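Putative prolyl-tRNA synthetase (Leishmania major, PDB 5XIL) probably catalyses the ATP-dependent attachment of L-proline to tRNA(Pro), the construct comprising the class II catalytic core, the anticodon-binding domain and the zinc-binding C-terminal domain. Local coordinates at residues T412-V417 and L432-W437; T418-F423 and E492-G497; P436-M441 and C498-T503; E482-P487 and T503-F508. All coordinates share one frame; numbering follows the deposited sequence.

Contact 1: T412-V417 and L432-W437. With MG (magnesium ion), chain F.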
loop_
_atom_site.group_PDB
_atom_site.type_symbol
_atom_site.label_atom_id
_atom_site.label_comp_id
_atom_site.label_asym_id
_atom_site.label_seq_id
_atom_site.Cartn_x
_atom_site.Cartn_y
_atom_site.Cartn_z
ATOM N N THR A 412 -17.713 31.431 -0.596
ATOM C CA THR A 412 -19.022 32.136 -0.469
ATOM C C THR A 412 -19.510 32.010 1.025
ATOM O O THR A 412 -19.990 32.976 1.635
ATOM C CB THR A 412 -20.021 31.507 -1.478
ATOM O OG1 THR A 412 -19.657 31.928 -2.802
ATOM C CG2 THR A 412 -21.438 31.934 -1.181
ATOM N N HIS A 413 -19.250 30.859 1.614
ATOM C CA HIS A 413 -19.711 30.539 2.941
ATOM C C HIS A 413 -18.699 30.900 4.039
ATOM O O HIS A 413 -18.833 30.450 5.163
ATOM C CB HIS A 413 -20.092 29.101 2.994
ATOM C CG HIS A 413 -21.387 28.812 2.340
ATOM N ND1 HIS A 413 -21.468 28.673 0.982
ATOM C CD2 HIS A 413 -22.647 28.766 2.796
ATOM C CE1 HIS A 413 -22.704 28.394 0.637
ATOM N NE2 HIS A 413 -23.450 28.493 1.707
ATOM N N ARG A 414 -17.648 31.617 3.656
ATOM C CA ARG A 414 -16.637 32.080 4.592
ATOM C C ARG A 414 -17.068 33.515 4.755
ATOM O O ARG A 414 -16.978 34.299 3.809
ATOM C CB ARG A 414 -15.244 32.003 3.972
ATOM C CG ARG A 414 -14.112 32.255 4.956
ATOM C CD ARG A 414 -12.996 31.237 4.787
ATOM N NE ARG A 414 -12.044 31.635 3.754
ATOM C CZ ARG A 414 -11.609 30.830 2.789
ATOM N NH1 ARG A 414 -12.041 29.579 2.723
ATOM N NH2 ARG A 414 -10.742 31.277 1.892
ATOM N N VAL A 415 -17.543 33.882 5.938
ATOM C CA VAL A 415 -18.072 35.232 6.070
ATOM C C VAL A 415 -17.278 36.053 7.074
ATOM O O VAL A 415 -17.110 35.632 8.208
ATOM C CB VAL A 415 -19.554 35.174 6.473
ATOM C CG1 VAL A 415 -20.128 36.552 6.647
ATOM C CG2 VAL A 415 -20.368 34.346 5.430
ATOM N N ARG A 416 -16.730 37.199 6.672
ATOM C CA ARG A 416 -15.935 38.027 7.605
ATOM C C ARG A 416 -16.878 38.931 8.450
ATOM O O ARG A 416 -17.488 39.851 7.903
ATOM C CB ARG A 416 -14.849 38.789 6.839
ATOM C CG ARG A 416 -13.524 38.855 7.588
ATOM C CD ARG A 416 -12.324 39.038 6.659
ATOM N NE ARG A 416 -12.033 40.401 6.206
ATOM C CZ ARG A 416 -12.186 40.811 4.942
ATOM N NH1 ARG A 416 -12.681 39.952 4.033
ATOM N NH2 ARG A 416 -11.869 42.067 4.572
ATOM N N VAL A 417 -16.923 38.660 9.780
ATOM C CA VAL A 417 -17.836 39.161 10.752
ATOM C C VAL A 417 -17.043 40.070 11.700
ATOM O O VAL A 417 -16.064 39.619 12.275
ATOM C CB VAL A 417 -18.523 38.073 11.546
ATOM C CG1 VAL A 417 -19.337 38.604 12.749
ATOM C CG2 VAL A 417 -19.442 37.256 10.659
ATOM N N LEU A 432 -19.257 29.573 7.806
ATOM C CA LEU A 432 -18.106 29.726 8.691
ATOM C C LEU A 432 -17.857 31.176 8.790
ATOM O O LEU A 432 -18.344 31.998 7.955
ATOM C CB LEU A 432 -16.871 29.021 8.183
ATOM C CG LEU A 432 -16.989 27.561 7.814
ATOM C CD1 LEU A 432 -15.650 26.965 7.437
ATOM C CD2 LEU A 432 -17.658 26.795 8.915
ATOM N N ILE A 433 -17.051 31.543 9.793
ATOM C CA ILE A 433 -16.843 32.952 10.086
ATOM C C ILE A 433 -15.387 33.250 10.235
ATOM O O ILE A 433 -14.672 32.542 10.956
ATOM C CB ILE A 433 -17.553 33.323 11.420
ATOM C CG1 ILE A 433 -19.082 33.251 11.248
ATOM C CG2 ILE A 433 -17.142 34.736 11.860
ATOM C CD1 ILE A 433 -19.873 33.311 12.567
ATOM N N LEU A 434 -14.925 34.268 9.557
ATOM C CA LEU A 434 -13.610 34.852 9.838
ATOM C C LEU A 434 -13.817 36.106 10.630
ATOM O O LEU A 434 -14.546 37.003 10.205
ATOM C CB LEU A 434 -12.920 35.215 8.515
ATOM C CG LEU A 434 -12.097 34.192 7.843
ATOM C CD1 LEU A 434 -11.656 34.797 6.509
ATOM C CD2 LEU A 434 -10.877 33.822 8.701
ATOM N N ALA A 435 -13.251 36.154 11.823
ATOM C CA ALA A 435 -13.485 37.254 12.735
ATOM C C ALA A 435 -12.153 37.701 13.366
ATOM O O ALA A 435 -11.202 36.891 13.470
ATOM C CB ALA A 435 -14.437 36.800 13.843
ATOM N N PRO A 436 -12.086 38.977 13.806
ATOM C CA PRO A 436 -10.880 39.532 14.442
ATOM C C PRO A 436 -10.778 38.965 15.811
ATOM O O PRO A 436 -11.799 38.833 16.502
ATOM C CB PRO A 436 -11.160 41.031 14.553
ATOM C CG PRO A 436 -12.286 41.289 13.589
ATOM C CD PRO A 436 -13.089 40.024 13.507
ATOM N N TRP A 437 -9.566 38.616 16.229
ATOM C CA TRP A 437 -9.353 37.978 17.556
ATOM C C TRP A 437 -8.068 38.559 18.172
ATOM O O TRP A 437 -7.121 38.842 17.443
ATOM C CB TRP A 437 -9.180 36.487 17.348
ATOM C CG TRP A 437 -8.971 35.667 18.578
ATOM C CD1 TRP A 437 -9.590 35.801 19.800
ATOM C CD2 TRP A 437 -8.059 34.592 18.724
ATOM N NE1 TRP A 437 -9.138 34.837 20.683
ATOM C CE2 TRP A 437 -8.195 34.087 20.050
ATOM C CE3 TRP A 437 -7.117 34.027 17.896
ATOM C CZ2 TRP A 437 -7.469 33.014 20.510
ATOM C CZ3 TRP A 437 -6.429 32.963 18.350
ATOM C CH2 TRP A 437 -6.583 32.464 19.650
HETATM MG MG MG F . -25.185 27.528 2.166
HETATM O O HOH W 1 -24.137 26.380 3.751
HETATM O O HOH W 2 -25.685 29.330 3.321
HETATM O O HOH W 3 -26.108 28.567 0.703
HETATM O O HOH W 4 -26.713 26.544 2.716
#

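Contact 2: T418-F423 and E492-G497. With ZN (zinc ion), chain B.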
loop_
_atom_site.group_PDB
_atom_site.type_symbol
_atom_site.label_atom_id
_atom_site.label_comp_id
_atom_site.label_asym_id
_atom_site.label_seq_id
_atom_site.Cartn_x
_atom_site.Cartn_y
_atom_site.Cartn_z
ATOM N N THR A 418 -17.438 41.310 11.844
ATOM C CA THR A 418 -16.776 42.193 12.828
ATOM C C THR A 418 -17.615 42.631 13.999
ATOM O O THR A 418 -17.075 43.270 14.904
ATOM C CB THR A 418 -16.337 43.476 12.165
ATOM O OG1 THR A 418 -17.485 44.110 11.605
ATOM C CG2 THR A 418 -15.390 43.193 11.053
ATOM N N GLU A 419 -18.920 42.406 13.949
ATOM C CA GLU A 419 -19.821 42.712 15.020
ATOM C C GLU A 419 -20.425 41.454 15.670
ATOM O O GLU A 419 -21.042 40.619 15.004
ATOM C CB GLU A 419 -20.917 43.651 14.485
ATOM C CG GLU A 419 -20.412 44.705 13.472
ATOM C CD GLU A 419 -19.456 45.761 14.029
ATOM O OE1 GLU A 419 -19.830 46.309 15.091
ATOM O OE2 GLU A 419 -18.361 46.054 13.430
ATOM N N TRP A 420 -20.379 41.384 17.015
ATOM C CA TRP A 420 -20.857 40.246 17.707
ATOM C C TRP A 420 -22.296 39.892 17.306
ATOM O O TRP A 420 -22.638 38.737 17.249
ATOM C CB TRP A 420 -20.691 40.339 19.244
ATOM C CG TRP A 420 -21.336 39.166 19.839
ATOM C CD1 TRP A 420 -22.564 39.091 20.402
ATOM C CD2 TRP A 420 -20.863 37.786 19.748
ATOM N NE1 TRP A 420 -22.841 37.821 20.738
ATOM C CE2 TRP A 420 -21.821 36.992 20.348
ATOM C CE3 TRP A 420 -19.700 37.193 19.297
ATOM C CZ2 TRP A 420 -21.708 35.598 20.419
ATOM C CZ3 TRP A 420 -19.587 35.820 19.374
ATOM C CH2 TRP A 420 -20.573 35.045 19.970
ATOM N N THR A 421 -23.147 40.895 17.066
ATOM C CA THR A 421 -24.540 40.626 16.887
ATOM C C THR A 421 -24.814 39.868 15.600
ATOM O O THR A 421 -25.868 39.292 15.464
ATOM C CB THR A 421 -25.425 41.907 16.870
ATOM O OG1 THR A 421 -24.788 42.929 16.080
ATOM C CG2 THR A 421 -25.637 42.447 18.229
ATOM N N GLU A 422 -23.890 39.901 14.667
ATOM C CA GLU A 422 -24.056 39.182 13.411
ATOM C C GLU A 422 -23.451 37.776 13.416
ATOM O O GLU A 422 -23.608 37.042 12.422
ATOM C CB GLU A 422 -23.532 40.038 12.229
ATOM C CG GLU A 422 -22.057 40.366 12.217
ATOM C CD GLU A 422 -21.624 41.297 11.077
ATOM O OE1 GLU A 422 -22.476 41.571 10.171
ATOM O OE2 GLU A 422 -20.458 41.736 11.054
ATOM N N PHE A 423 -22.791 37.412 14.513
ATOM C CA PHE A 423 -22.037 36.136 14.624
ATOM C C PHE A 423 -22.963 34.940 14.613
ATOM O O PHE A 423 -22.901 34.113 13.697
ATOM C CB PHE A 423 -21.221 36.137 15.916
ATOM C CG PHE A 423 -20.168 35.029 16.012
ATOM C CD1 PHE A 423 -20.507 33.774 16.456
ATOM C CD2 PHE A 423 -18.851 35.302 15.646
ATOM C CE1 PHE A 423 -19.541 32.763 16.532
ATOM C CE2 PHE A 423 -17.867 34.336 15.702
ATOM C CZ PHE A 423 -18.214 33.059 16.171
ATOM N N GLU A 492 -11.829 45.643 16.927
ATOM C CA GLU A 492 -11.814 45.034 18.221
ATOM C C GLU A 492 -11.929 43.540 18.145
ATOM O O GLU A 492 -12.528 42.998 17.212
ATOM C CB GLU A 492 -12.970 45.530 19.075
ATOM C CG GLU A 492 -12.904 47.030 19.275
ATOM C CD GLU A 492 -13.259 47.806 17.976
ATOM O OE1 GLU A 492 -14.158 47.368 17.177
ATOM O OE2 GLU A 492 -12.599 48.834 17.713
ATOM N N CYS A 493 -11.361 42.852 19.130
ATOM C CA CYS A 493 -11.636 41.412 19.245
ATOM C C CYS A 493 -13.154 41.106 19.206
ATOM O O CYS A 493 -13.964 41.844 19.733
ATOM C CB CYS A 493 -10.939 40.910 20.494
ATOM S SG CYS A 493 -11.206 39.219 20.899
ATOM N N ILE A 494 -13.550 39.986 18.568
ATOM C CA ILE A 494 -14.972 39.738 18.255
ATOM C C ILE A 494 -15.895 39.484 19.419
ATOM O O ILE A 494 -17.119 39.701 19.281
ATOM C CB ILE A 494 -15.114 38.560 17.218
ATOM C CG1 ILE A 494 -16.553 38.445 16.619
ATOM C CG2 ILE A 494 -14.681 37.256 17.912
ATOM C CD1 ILE A 494 -17.065 39.747 16.008
ATOM N N CYS A 495 -15.385 38.980 20.547
ATOM C CA CYS A 495 -16.249 38.532 21.601
ATOM C C CYS A 495 -17.083 39.679 22.168
ATOM O O CYS A 495 -16.716 40.847 22.110
ATOM C CB CYS A 495 -15.582 37.739 22.751
ATOM S SG CYS A 495 -14.044 38.398 23.339
ATOM N N LYS A 496 -18.235 39.272 22.651
ATOM C CA LYS A 496 -19.276 40.187 23.100
ATOM C C LYS A 496 -18.762 40.970 24.288
ATOM O O LYS A 496 -18.371 40.374 25.291
ATOM C CB LYS A 496 -20.476 39.411 23.492
ATOM C CG LYS A 496 -21.677 40.298 23.746
ATOM C CD LYS A 496 -22.850 39.476 24.201
ATOM C CE LYS A 496 -22.729 39.050 25.642
ATOM N NZ LYS A 496 -23.725 37.985 25.949
ATOM N N GLY A 497 -18.776 42.279 24.152
ATOM C CA GLY A 497 -18.222 43.171 25.149
ATOM C C GLY A 497 -16.724 43.405 25.042
ATOM O O GLY A 497 -16.212 44.253 25.752
HETATM ZN ZN ZN B . -10.076 39.295 22.985
#

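Contact 3: P436-M441 and C498-T503. With ZN (zinc ion), chain B; ACT (acetate ion), chain C.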
loop_
_atom_site.group_PDB
_atom_site.type_symbol
_atom_site.label_atom_id
_atom_site.label_comp_id
_atom_site.label_asym_id
_atom_site.label_seq_id
_atom_site.Cartn_x
_atom_site.Cartn_y
_atom_site.Cartn_z
ATOM N N PRO A 436 -12.086 38.977 13.806
ATOM C CA PRO A 436 -10.880 39.532 14.442
ATOM C C PRO A 436 -10.778 38.965 15.811
ATOM O O PRO A 436 -11.799 38.833 16.502
ATOM C CB PRO A 436 -11.160 41.031 14.553
ATOM C CG PRO A 436 -12.286 41.289 13.589
ATOM C CD PRO A 436 -13.089 40.024 13.507
ATOM N N TRP A 437 -9.566 38.616 16.229
ATOM C CA TRP A 437 -9.353 37.978 17.556
ATOM C C TRP A 437 -8.068 38.559 18.172
ATOM O O TRP A 437 -7.121 38.842 17.443
ATOM C CB TRP A 437 -9.180 36.487 17.348
ATOM C CG TRP A 437 -8.971 35.667 18.578
ATOM C CD1 TRP A 437 -9.590 35.801 19.800
ATOM C CD2 TRP A 437 -8.059 34.592 18.724
ATOM N NE1 TRP A 437 -9.138 34.837 20.683
ATOM C CE2 TRP A 437 -8.195 34.087 20.050
ATOM C CE3 TRP A 437 -7.117 34.027 17.896
ATOM C CZ2 TRP A 437 -7.469 33.014 20.510
ATOM C CZ3 TRP A 437 -6.429 32.963 18.350
ATOM C CH2 TRP A 437 -6.583 32.464 19.650
ATOM N N CYS A 438 -8.052 38.843 19.485
ATOM C CA CYS A 438 -6.815 39.407 20.087
ATOM C C CYS A 438 -5.783 38.324 20.361
ATOM O O CYS A 438 -4.595 38.611 20.581
ATOM C CB CYS A 438 -7.130 40.161 21.412
ATOM S SG CYS A 438 -7.791 39.100 22.688
ATOM N N GLY A 439 -6.230 37.079 20.369
ATOM C CA GLY A 439 -5.375 35.957 20.605
ATOM C C GLY A 439 -5.500 35.360 21.976
ATOM O O GLY A 439 -4.844 34.356 22.280
ATOM N N ALA A 440 -6.330 35.943 22.843
ATOM C CA ALA A 440 -6.491 35.393 24.203
ATOM C C ALA A 440 -7.391 34.184 24.235
ATOM O O ALA A 440 -8.478 34.216 23.654
ATOM C CB ALA A 440 -7.062 36.472 25.125
ATOM N N MET A 441 -6.975 33.119 24.921
ATOM C CA MET A 441 -7.832 31.938 25.085
ATOM C C MET A 441 -9.169 32.210 25.706
ATOM O O MET A 441 -10.195 31.584 25.354
ATOM C CB MET A 441 -7.120 30.862 25.917
ATOM C CG MET A 441 -7.716 29.497 25.750
ATOM S SD MET A 441 -6.803 28.288 26.710
ATOM C CE MET A 441 -5.360 28.082 25.679
ATOM N N CYS A 498 -16.001 42.676 24.171
ATOM C CA CYS A 498 -14.531 42.743 24.148
ATOM C C CYS A 498 -14.110 44.014 23.544
ATOM O O CYS A 498 -14.889 44.629 22.837
ATOM C CB CYS A 498 -13.888 41.516 23.451
ATOM S SG CYS A 498 -14.404 40.112 24.419
ATOM N N THR A 499 -12.888 44.430 23.880
ATOM C CA THR A 499 -12.382 45.765 23.628
ATOM C C THR A 499 -10.984 45.833 23.089
ATOM O O THR A 499 -10.615 46.838 22.505
ATOM C CB THR A 499 -12.389 46.578 24.960
ATOM O OG1 THR A 499 -13.749 46.831 25.311
ATOM C CG2 THR A 499 -11.695 47.897 24.824
ATOM N N LYS A 500 -10.163 44.823 23.355
ATOM C CA LYS A 500 -8.792 44.857 22.862
ATOM C C LYS A 500 -8.724 44.841 21.370
ATOM O O LYS A 500 -9.552 44.166 20.729
ATOM C CB LYS A 500 -7.980 43.662 23.394
ATOM C CG LYS A 500 -7.782 43.777 24.879
ATOM C CD LYS A 500 -7.113 42.553 25.477
ATOM C CE LYS A 500 -6.699 42.870 26.907
ATOM N NZ LYS A 500 -6.325 41.609 27.589
ATOM N N PRO A 501 -7.738 45.567 20.800
ATOM C CA PRO A 501 -7.469 45.429 19.383
ATOM C C PRO A 501 -7.134 43.967 19.033
ATOM O O PRO A 501 -6.423 43.263 19.756
ATOM C CB PRO A 501 -6.243 46.350 19.121
ATOM C CG PRO A 501 -6.061 47.107 20.396
ATOM C CD PRO A 501 -6.703 46.347 21.496
ATOM N N ALA A 502 -7.737 43.496 17.943
ATOM C CA ALA A 502 -7.404 42.192 17.396
ATOM C C ALA A 502 -5.973 42.182 16.846
ATOM O O ALA A 502 -5.441 43.213 16.346
ATOM C CB ALA A 502 -8.383 41.850 16.292
ATOM N N THR A 503 -5.371 41.006 16.863
ATOM C CA THR A 503 -4.088 40.789 16.227
ATOM C C THR A 503 -4.108 39.879 15.031
ATOM O O THR A 503 -3.122 39.819 14.302
ATOM C CB THR A 503 -3.088 40.188 17.254
ATOM O OG1 THR A 503 -3.591 38.945 17.760
ATOM C CG2 THR A 503 -2.958 41.175 18.447
HETATM ZN ZN ZN B . -10.076 39.295 22.985
HETATM C C ACT C . -10.704 41.584 24.898
HETATM O O ACT C . -10.542 41.229 23.707
HETATM O OXT ACT C . -11.263 42.723 25.186
HETATM C CH3 ACT C . -10.218 40.614 25.949
#

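Contact 4: E482-P487 and T503-F508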
loop_
_atom_site.group_PDB
_atom_site.type_symbol
_atom_site.label_atom_id
_atom_site.label_comp_id
_atom_site.label_asym_id
_atom_site.label_seq_id
_atom_site.Cartn_x
_atom_site.Cartn_y
_atom_site.Cartn_z
ATOM N N GLU A 482 -3.282 32.159 5.119
ATOM C CA GLU A 482 -3.650 33.200 4.163
ATOM C C GLU A 482 -4.642 34.104 4.868
ATOM O O GLU A 482 -5.791 33.723 5.002
ATOM C CB GLU A 482 -4.285 32.567 2.909
ATOM C CG GLU A 482 -4.683 33.574 1.824
ATOM C CD GLU A 482 -4.874 32.919 0.457
ATOM O OE1 GLU A 482 -5.684 31.975 0.327
ATOM O OE2 GLU A 482 -4.163 33.333 -0.481
ATOM N N GLN A 483 -4.182 35.256 5.359
ATOM C CA GLN A 483 -5.015 36.221 6.031
ATOM C C GLN A 483 -5.611 37.244 5.058
ATOM O O GLN A 483 -5.028 37.496 4.042
ATOM C CB GLN A 483 -4.190 36.988 7.065
ATOM C CG GLN A 483 -3.745 36.159 8.226
ATOM C CD GLN A 483 -4.788 36.029 9.277
ATOM O OE1 GLN A 483 -5.266 37.020 9.810
ATOM N NE2 GLN A 483 -5.136 34.797 9.638
ATOM N N PRO A 484 -6.786 37.763 5.348
ATOM C CA PRO A 484 -7.377 38.888 4.584
ATOM C C PRO A 484 -6.417 40.049 4.402
ATOM O O PRO A 484 -5.597 40.304 5.268
ATOM C CB PRO A 484 -8.495 39.377 5.502
ATOM C CG PRO A 484 -8.860 38.200 6.305
ATOM C CD PRO A 484 -7.610 37.394 6.511
ATOM N N GLU A 485 -6.549 40.791 3.309
ATOM C CA GLU A 485 -5.885 42.097 3.201
ATOM C C GLU A 485 -6.333 43.033 4.309
ATOM O O GLU A 485 -5.500 43.711 4.903
ATOM C CB GLU A 485 -6.187 42.730 1.848
ATOM C CG GLU A 485 -5.446 42.022 0.728
ATOM C CD GLU A 485 -4.094 42.654 0.449
ATOM O OE1 GLU A 485 -3.340 42.950 1.433
ATOM O OE2 GLU A 485 -3.810 42.868 -0.766
ATOM N N GLU A 486 -7.636 43.096 4.599
ATOM C CA GLU A 486 -8.099 43.991 5.680
ATOM C C GLU A 486 -7.357 43.684 7.009
ATOM O O GLU A 486 -7.481 42.544 7.545
ATOM C CB GLU A 486 -9.595 43.843 5.901
ATOM C CG GLU A 486 -10.204 44.835 6.879
ATOM C CD GLU A 486 -11.667 44.645 7.076
ATOM O OE1 GLU A 486 -12.282 45.536 7.702
ATOM O OE2 GLU A 486 -12.220 43.605 6.643
ATOM N N PRO A 487 -6.595 44.679 7.554
ATOM C CA PRO A 487 -5.851 44.465 8.824
ATOM C C PRO A 487 -6.754 44.152 9.970
ATOM O O PRO A 487 -7.767 44.838 10.185
ATOM C CB PRO A 487 -5.136 45.825 9.053
ATOM C CG PRO A 487 -4.993 46.391 7.667
ATOM C CD PRO A 487 -6.267 46.005 6.960
ATOM N N THR A 503 -5.371 41.006 16.863
ATOM C CA THR A 503 -4.088 40.789 16.227
ATOM C C THR A 503 -4.108 39.879 15.031
ATOM O O THR A 503 -3.122 39.819 14.302
ATOM C CB THR A 503 -3.088 40.188 17.254
ATOM O OG1 THR A 503 -3.591 38.945 17.760
ATOM C CG2 THR A 503 -2.958 41.175 18.447
ATOM N N THR A 504 -5.191 39.130 14.830
ATOM C CA THR A 504 -5.233 38.256 13.630
ATOM C C THR A 504 -6.708 38.069 13.282
ATOM O O THR A 504 -7.567 38.392 14.092
ATOM C CB THR A 504 -4.552 36.923 13.976
ATOM O OG1 THR A 504 -4.439 36.087 12.819
ATOM C CG2 THR A 504 -5.273 36.194 15.058
ATOM N N TRP A 505 -6.995 37.479 12.114
ATOM C CA TRP A 505 -8.326 36.925 11.851
ATOM C C TRP A 505 -8.274 35.466 12.153
ATOM O O TRP A 505 -7.269 34.845 11.901
ATOM C CB TRP A 505 -8.698 37.122 10.384
ATOM C CG TRP A 505 -8.846 38.561 9.985
ATOM C CD1 TRP A 505 -7.867 39.410 9.584
ATOM C CD2 TRP A 505 -10.063 39.302 9.912
ATOM N NE1 TRP A 505 -8.397 40.632 9.250
ATOM C CE2 TRP A 505 -9.734 40.604 9.444
ATOM C CE3 TRP A 505 -11.374 39.007 10.206
ATOM C CZ2 TRP A 505 -10.692 41.597 9.238
ATOM C CZ3 TRP A 505 -12.320 39.975 10.044
ATOM C CH2 TRP A 505 -11.973 41.286 9.546
ATOM N N VAL A 506 -9.317 34.891 12.697
ATOM C CA VAL A 506 -9.328 33.436 12.931
ATOM C C VAL A 506 -10.649 32.919 12.352
ATOM O O VAL A 506 -11.617 33.664 12.253
ATOM C CB VAL A 506 -9.194 33.102 14.440
ATOM C CG1 VAL A 506 -10.325 33.638 15.232
ATOM C CG2 VAL A 506 -9.099 31.585 14.744
ATOM N N LEU A 507 -10.624 31.695 11.878
ATOM C CA LEU A 507 -11.790 31.016 11.355
ATOM C C LEU A 507 -12.502 30.258 12.435
ATOM O O LEU A 507 -11.886 29.372 13.072
ATOM C CB LEU A 507 -11.304 30.096 10.228
ATOM C CG LEU A 507 -12.338 29.303 9.485
ATOM C CD1 LEU A 507 -13.186 30.227 8.648
ATOM C CD2 LEU A 507 -11.590 28.278 8.619
ATOM N N PHE A 508 -13.791 30.613 12.625
ATOM C CA PHE A 508 -14.695 30.003 13.593
ATOM C C PHE A 508 -15.807 29.260 12.845
ATOM O O PHE A 508 -16.133 29.603 11.705
ATOM C CB PHE A 508 -15.423 31.009 14.380
ATOM C CG PHE A 508 -14.602 31.775 15.393
ATOM C CD1 PHE A 508 -14.491 31.311 16.676
ATOM C CD2 PHE A 508 -14.129 32.991 15.089
ATOM C CE1 PHE A 508 -13.808 32.077 17.654
ATOM C CE2 PHE A 508 -13.454 33.755 16.046
ATOM C CZ PHE A 508 -13.291 33.297 17.298
#

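Contact 1: T412-V417 and L432-W437
Strands 414-416 and 432-437 are the two parallel strands of a beta-alpha-beta unit whose connection is helix 423-428, in the C-terminal part of the synthetase. Their backbones pair through four hydrogen bonds. The first uses H413 O, just past the end of helix 387-412, which takes the N-H of L432 at 2.8 Å, nearly along its C=O axis. V415 faces I433 across the pair and bonds through both its polar backbone atoms, N to L432 O at 2.9 Å and O to L434 N at 2.9 Å; V417 N then reaches L434 O. R414, R416, L432 and L434 lie on one face, V415 and I433 on the other. R414, its CG anti to the backbone N (chi1 -171°), runs alongside L434 with CG 3.9 Å from L434 CD1, while R416 lays its CG against L434 CB before its guanidinium goes on to a salt bridge with E486. I433 is turned to the helix-covered face, among F423, T426 and L427, and its CG2 meets V417 CG2 at 3.6 Å. At the strand's start, H413 ND1 bonds back to T409 O in the preceding helix, and NE2 binds magnesium at 2.0 Å beside four waters and E219.

Contact 2: T418-F423 and E492-G497
W420 leaves the backbone toward 492-497 with CG anti to its N (chi1 175°), and its CB already sits 3.6 Å from I494 O. From CG outward the indole lies under K496: K496 CB stands over the five-membered ring, 3.8 Å from its centroid and 13° off the ring normal, a CH-pi contact. CD1 meets K496 CG at 3.7 Å, and NE1 has K496 CD beside it before giving its hydrogen to E454 of helix 441-455. On the six-membered side, CE3 has I494 O at the ring edge, 3.6 Å away. The opposite face of the indole is taken by F423 CB, so the ring is held between the lysine's aliphatic chain and F423, three residues further along. Residues 492-497 are part of a zinc-binding loop of the C-terminal domain, and 418-423 leads from strand 414-416 into helix 423-428. C493 SG binds the zinc at 2.4 Å, with C438 and C443 as further ligands, and C495 forms a disulfide with C498. I494, buried beside the indole, touches T418 C with its CD1 at 3.6 Å, while its CG1 approaches F423 CD2 at 4.0 Å. Segment 418-423 is tied within itself by E422 OE2, which accepts the N-H of T418 through its anti lone pair and, weakly, that of E419.

Contact 3: P436-M441 and C498-T503
The chain from 436 to 439 runs at 90° to that from 500 to 503, and the two come within 3.9 Å at the CA atoms of C438 and A502. One backbone bond joins them, T503 N to W437 O at 2.8 Å, with the donor lifted 30° out of the carbonyl plane. T503 adds a weak one through its side chain: chi1 of 59° puts OG1 between N and carbonyl carbon, from where it reaches C438 O. Behind this, A502 CB is pressed to P436 CB at 3.4 Å, tighter than usual van der Waals contact. The crossing frames the zinc site of the C-terminal domain, where C438 SG binds the metal at 2.3 Å with C443 and C493. An acetate, probably from the crystallisation liquor, supplies the fourth ligand through its O; its OXT is gripped by two backbone N-H groups, T499 N at 2.7 Å and K500 N at 3.0 Å, both almost straight, while the extended K500 chain lies along it. C438 SG also accepts the N-H of A440, which may temper the thiolate's charge. A440 is the N-cap residue of helix 441-455, and W437 NE1 bonds to its O, with G439 CA 3.4 Å above the indole plane.

Contact 4: E482-P487 and T503-F508
W505 lies on strand 504-509, which pairs antiparallel with 432-437 and with 475-480 in the C-terminal domain and begins at a classic beta bulge, T503 and T504 both opposite W437. Loop 482-487, just after strand 475-480, wraps around this tryptophan. The tight part lies at its backbone and pyrrole side. Q483, bent back at chi2 (-83°), brings its amide alongside the strand and bonds W505 twice, much as another strand's backbone would: OE1 takes the N-H of W505 at 2.9 Å, in the carbonyl plane and on a lone pair, and NE2 gives a hydrogen to W505 O at 3.1 Å. NE2 also bonds to P480 O. The next residue, P484, lays its ring over one face of the indole, with CG 3.7 Å from the centroid of the five-membered ring and 11° off its normal, a CH-pi contact. The loop then turns so that E486 O lies at the indole edge to receive the N-H of W505 NE1 at 2.7 Å, the closest approach between loop and strand. The buried ring's polar atom is thereby satisfied, while P436 and R416 pack against W505 from the sheet, R416 as a cation-pi partner.

The outer side is looser. The E486 side chain, extended from CG, passes the benzo end, and its polar partners are R416, in a salt bridge, and H491. Its carboxylate is turned 46° from the ring plane, with OE2 3.6 Å from W505 CZ2.

Contacts 1, 3 and 4 meet along strand 432-437: 414-416 pairs with it in parallel, 504-509 antiparallel, and its end passes into the zinc site of contact 3. Contact 2 joins the turn after 414-416 to the second zinc-binding loop, 492-503, whose later part contact 3 also uses, and I494 N bonds P436 O. Contacts 1, 2 and 3 are partly buried; contact 4 lies at the surface, although the indole at its heart is buried. Their chemistry differs accordingly: regular backbone bonding in contact 1, aromatic and aliphatic packing in contact 2, a single backbone bond, tight aliphatic packing and an acetate on the zinc in contact 3, side-chain amide and indole bonds in contact 4. The R416-E486 salt bridge ties contact 1 to contact 4.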